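PDB 4QEO: histone-lysine N-methyltransferase, H3 lysine-9 specific SUVH4 from Arabidopsis thaliana, which methylates the ninth-position lysine of histone H3, a mark of transcriptional repression, and binds methylated DNA, coupling DNA methylation to histone methylation. Local coordinates for residues 501-509 with 525-533. Residues are numbered along the deposited sequence; the frame is centred on the assembly and turned at random.
Sequences DYGYALDSV and ALNCRKRLY. With ZN (zinc ion), chain I; SAH (S-adenosyl-L-homocysteine), chain E.
Val-509 CG1 caps one face of the Tyr-533 ring, 3.5 Å from the centroid and 20° off the normal, a CH-pi contact, and Tyr-504 meets the ring's edge. There CD2 of Tyr-533 lies 3.7 Å from CD2 of Tyr-504; the two tyrosines run side by side in the same direction, their planes 57° apart. Chi1 of 51° sets CG of Tyr-533 between its backbone N and carbonyl carbon, bringing the ring's face under Val-509 CG1 and its CD2 edge to Tyr-504.

Three backbone carbonyls, of Tyr-504, Arg-531 and Tyr-533, accept the bonds that tie this region together. Tyr-533 O accepts from Asp-507 N (2.8 Å), within the type II turn 505-508, and from NH2 of Arg-531, two residues earlier. That NH2 also lies 3.1 Å from Asp-507 OD1, a salt bridge of charge alone, since the oxygen stands well out of the guanidinium plane. Arg-529, bent at chi2 and chi3, folds back so that NH2 reaches Tyr-504 O at 3.1 Å while NH1 bonds Arg-531 O at 2.8 Å. Leu-506 fits between the two arginines: CD1 borders Arg-529, and CD2, 3.7 Å from Arg-531 NE, helps bury that nitrogen without a partner.

Leu-532 CD1 packs against Tyr-502 CD2 at 4.2 Å. The post-SET tail, a region required for methyltransferase activity, thus packs on the loop whose Tyr-502 and Tyr-504 touch the bound peptide, Tyr-502 also lining the S-adenosyl-L-homocysteine pocket with its OH bonded to Ile-459 O. Cys-528 completes a zinc site with Cys-463, Cys-521 and Cys-523. Leu-532 abuts His-461 of strand 460-461, and Arg-531 abuts Val-516 of strand 516-517.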
# COMPACT_ATOMS: atom_id res chain seq x y z
N ASP A 501 6.68 -2.38 12.44
CA ASP A 501 7.96 -2.45 13.16
C ASP A 501 7.74 -2.34 14.67
O ASP A 501 7.26 -1.32 15.15
CB ASP A 501 8.91 -1.36 12.65
CG ASP A 501 10.27 -1.38 13.34
OD1 ASP A 501 10.53 -2.29 14.16
OD2 ASP A 501 11.09 -0.48 13.05
N TYR A 502 8.07 -3.39 15.41
CA TYR A 502 7.91 -3.37 16.87
C TYR A 502 8.81 -2.30 17.49
O TYR A 502 8.44 -1.63 18.45
CB TYR A 502 8.25 -4.73 17.49
CG TYR A 502 7.24 -5.82 17.23
CD1 TYR A 502 6.07 -5.57 16.50
CD2 TYR A 502 7.45 -7.11 17.71
CE1 TYR A 502 5.15 -6.59 16.26
CE2 TYR A 502 6.54 -8.12 17.48
CZ TYR A 502 5.39 -7.86 16.75
OH TYR A 502 4.49 -8.89 16.54
N GLY A 503 10.01 -2.17 16.92
CA GLY A 503 10.95 -1.15 17.34
C GLY A 503 11.65 -1.38 18.66
O GLY A 503 12.05 -0.42 19.32
N TYR A 504 11.81 -2.64 19.06
CA TYR A 504 12.66 -2.96 20.20
C TYR A 504 14.09 -2.57 19.85
O TYR A 504 14.58 -2.91 18.77
CB TYR A 504 12.62 -4.45 20.54
CG TYR A 504 11.27 -4.98 20.97
CD1 TYR A 504 10.47 -4.28 21.86
CD2 TYR A 504 10.81 -6.20 20.49
CE1 TYR A 504 9.24 -4.76 22.25
CE2 TYR A 504 9.57 -6.70 20.88
CZ TYR A 504 8.79 -5.98 21.76
OH TYR A 504 7.56 -6.46 22.15
N ALA A 505 14.75 -1.85 20.75
CA ALA A 505 16.15 -1.52 20.56
C ALA A 505 17.01 -2.75 20.80
O ALA A 505 16.66 -3.61 21.61
CB ALA A 505 16.57 -0.40 21.49
N LEU A 506 18.12 -2.85 20.07
CA LEU A 506 19.03 -3.98 20.19
C LEU A 506 19.50 -4.14 21.64
O LEU A 506 19.73 -3.15 22.34
CB LEU A 506 20.23 -3.78 19.26
CG LEU A 506 20.78 -4.99 18.50
CD1 LEU A 506 21.01 -4.65 17.04
CD2 LEU A 506 22.07 -5.48 19.13
N ASP A 507 19.62 -5.39 22.08
CA ASP A 507 20.07 -5.72 23.44
C ASP A 507 19.18 -5.08 24.51
O ASP A 507 19.69 -4.58 25.51
CB ASP A 507 21.53 -5.29 23.65
CG ASP A 507 22.48 -5.90 22.62
OD1 ASP A 507 22.32 -7.09 22.28
OD2 ASP A 507 23.39 -5.18 22.16
N SER A 508 17.87 -5.11 24.32
CA SER A 508 16.95 -4.44 25.24
C SER A 508 16.62 -5.23 26.51
O SER A 508 16.44 -4.65 27.58
CB SER A 508 15.65 -4.04 24.54
OG SER A 508 15.71 -2.71 24.07
N VAL A 509 16.54 -6.55 26.39
CA VAL A 509 16.11 -7.37 27.53
C VAL A 509 17.25 -8.13 28.21
O VAL A 509 18.10 -8.73 27.55
CB VAL A 509 14.94 -8.31 27.15
CG1 VAL A 509 15.03 -8.69 25.71
CG2 VAL A 509 14.90 -9.55 28.04
N ALA A 525 13.02 -9.80 5.43
CA ALA A 525 13.33 -8.54 4.76
C ALA A 525 14.79 -8.51 4.36
O ALA A 525 15.65 -9.09 5.04
CB ALA A 525 13.02 -7.37 5.67
N LEU A 526 15.08 -7.84 3.26
CA LEU A 526 16.42 -7.78 2.70
C LEU A 526 17.42 -7.05 3.61
O LEU A 526 18.63 -7.27 3.52
CB LEU A 526 16.40 -7.14 1.31
CG LEU A 526 15.62 -7.91 0.23
CD1 LEU A 526 15.30 -6.99 -0.94
CD2 LEU A 526 16.41 -9.11 -0.24
N ASN A 527 16.91 -6.17 4.47
CA ASN A 527 17.75 -5.44 5.43
C ASN A 527 17.28 -5.70 6.86
O ASN A 527 16.84 -4.79 7.56
CB ASN A 527 17.75 -3.94 5.12
CG ASN A 527 17.85 -3.65 3.63
OD1 ASN A 527 17.10 -2.82 3.11
ND2 ASN A 527 18.76 -4.33 2.95
N CYS A 528 17.41 -6.95 7.28
CA CYS A 528 16.71 -7.48 8.45
C CYS A 528 17.29 -7.11 9.83
O CYS A 528 16.62 -7.28 10.84
CB CYS A 528 16.61 -9.00 8.30
SG CYS A 528 15.80 -9.90 9.64
N ARG A 529 18.54 -6.66 9.90
CA ARG A 529 19.21 -6.47 11.20
C ARG A 529 19.15 -7.70 12.14
O ARG A 529 19.70 -7.68 13.24
CB ARG A 529 18.77 -5.16 11.90
CG ARG A 529 17.54 -5.25 12.82
CD ARG A 529 17.92 -5.18 14.30
NE ARG A 529 17.60 -3.89 14.91
CZ ARG A 529 16.57 -3.67 15.72
NH1 ARG A 529 15.74 -4.66 16.03
NH2 ARG A 529 16.36 -2.47 16.24
N LYS A 530 18.47 -8.76 11.68
CA LYS A 530 18.52 -10.12 12.23
C LYS A 530 18.04 -10.32 13.68
O LYS A 530 18.10 -11.44 14.20
CB LYS A 530 19.92 -10.72 12.03
CG LYS A 530 20.46 -10.57 10.62
CD LYS A 530 19.53 -11.20 9.58
CE LYS A 530 19.75 -12.70 9.49
NZ LYS A 530 18.85 -13.34 8.49
N ARG A 531 17.57 -9.27 14.33
CA ARG A 531 17.18 -9.37 15.73
C ARG A 531 15.91 -8.58 16.05
O ARG A 531 15.79 -7.42 15.66
CB ARG A 531 18.32 -8.89 16.63
CG ARG A 531 19.57 -9.76 16.58
CD ARG A 531 20.74 -9.08 17.26
NE ARG A 531 20.48 -8.81 18.67
CZ ARG A 531 20.87 -9.61 19.66
NH1 ARG A 531 21.54 -10.72 19.40
NH2 ARG A 531 20.58 -9.29 20.92
N LEU A 532 14.98 -9.22 16.74
CA LEU A 532 13.84 -8.51 17.34
C LEU A 532 14.39 -7.62 18.45
O LEU A 532 14.06 -6.43 18.52
CB LEU A 532 12.81 -9.48 17.91
CG LEU A 532 11.72 -10.07 17.00
CD1 LEU A 532 10.38 -10.16 17.71
CD2 LEU A 532 11.59 -9.26 15.73
N TYR A 533 15.22 -8.21 19.30
CA TYR A 533 15.93 -7.49 20.35
C TYR A 533 17.27 -8.14 20.71
O TYR A 533 18.03 -7.63 21.53
CB TYR A 533 15.05 -7.32 21.60
CG TYR A 533 14.39 -8.58 22.13
CD1 TYR A 533 15.15 -9.67 22.57
CD2 TYR A 533 13.00 -8.67 22.23
CE1 TYR A 533 14.54 -10.81 23.08
CE2 TYR A 533 12.39 -9.81 22.74
CZ TYR A 533 13.16 -10.87 23.16
OH TYR A 533 12.55 -12.00 23.66
ZN ZN I . 13.85 -8.70 10.35
N SAH E . 3.24 -14.85 15.49
CA SAH E . 2.69 -14.49 16.79
CB SAH E . 1.94 -13.16 16.71
CG SAH E . 2.81 -11.93 16.99
SD SAH E . 3.13 -11.72 18.76
C SAH E . 1.81 -15.60 17.36
O SAH E . 0.94 -15.36 18.20
OXT SAH E . 1.96 -16.77 17.00
C5' SAH E . 4.91 -11.52 18.54
C4' SAH E . 5.63 -12.85 18.69
O4' SAH E . 5.64 -13.52 17.44
C3' SAH E . 7.08 -12.68 19.12
O3' SAH E . 7.24 -13.00 20.48
C2' SAH E . 7.86 -13.65 18.26
O2' SAH E . 8.09 -14.85 18.95
C1' SAH E . 6.95 -13.91 17.08
N9 SAH E . 7.41 -13.07 15.97
C8 SAH E . 6.86 -11.89 15.55
N7 SAH E . 7.58 -11.41 14.51
C5 SAH E . 8.60 -12.27 14.28
C6 SAH E . 9.63 -12.27 13.35
N6 SAH E . 9.73 -11.27 12.47
N1 SAH E . 10.55 -13.30 13.35
C2 SAH E . 10.45 -14.33 14.27
N3 SAH E . 9.42 -14.33 15.19
C4 SAH E . 8.51 -13.32 15.19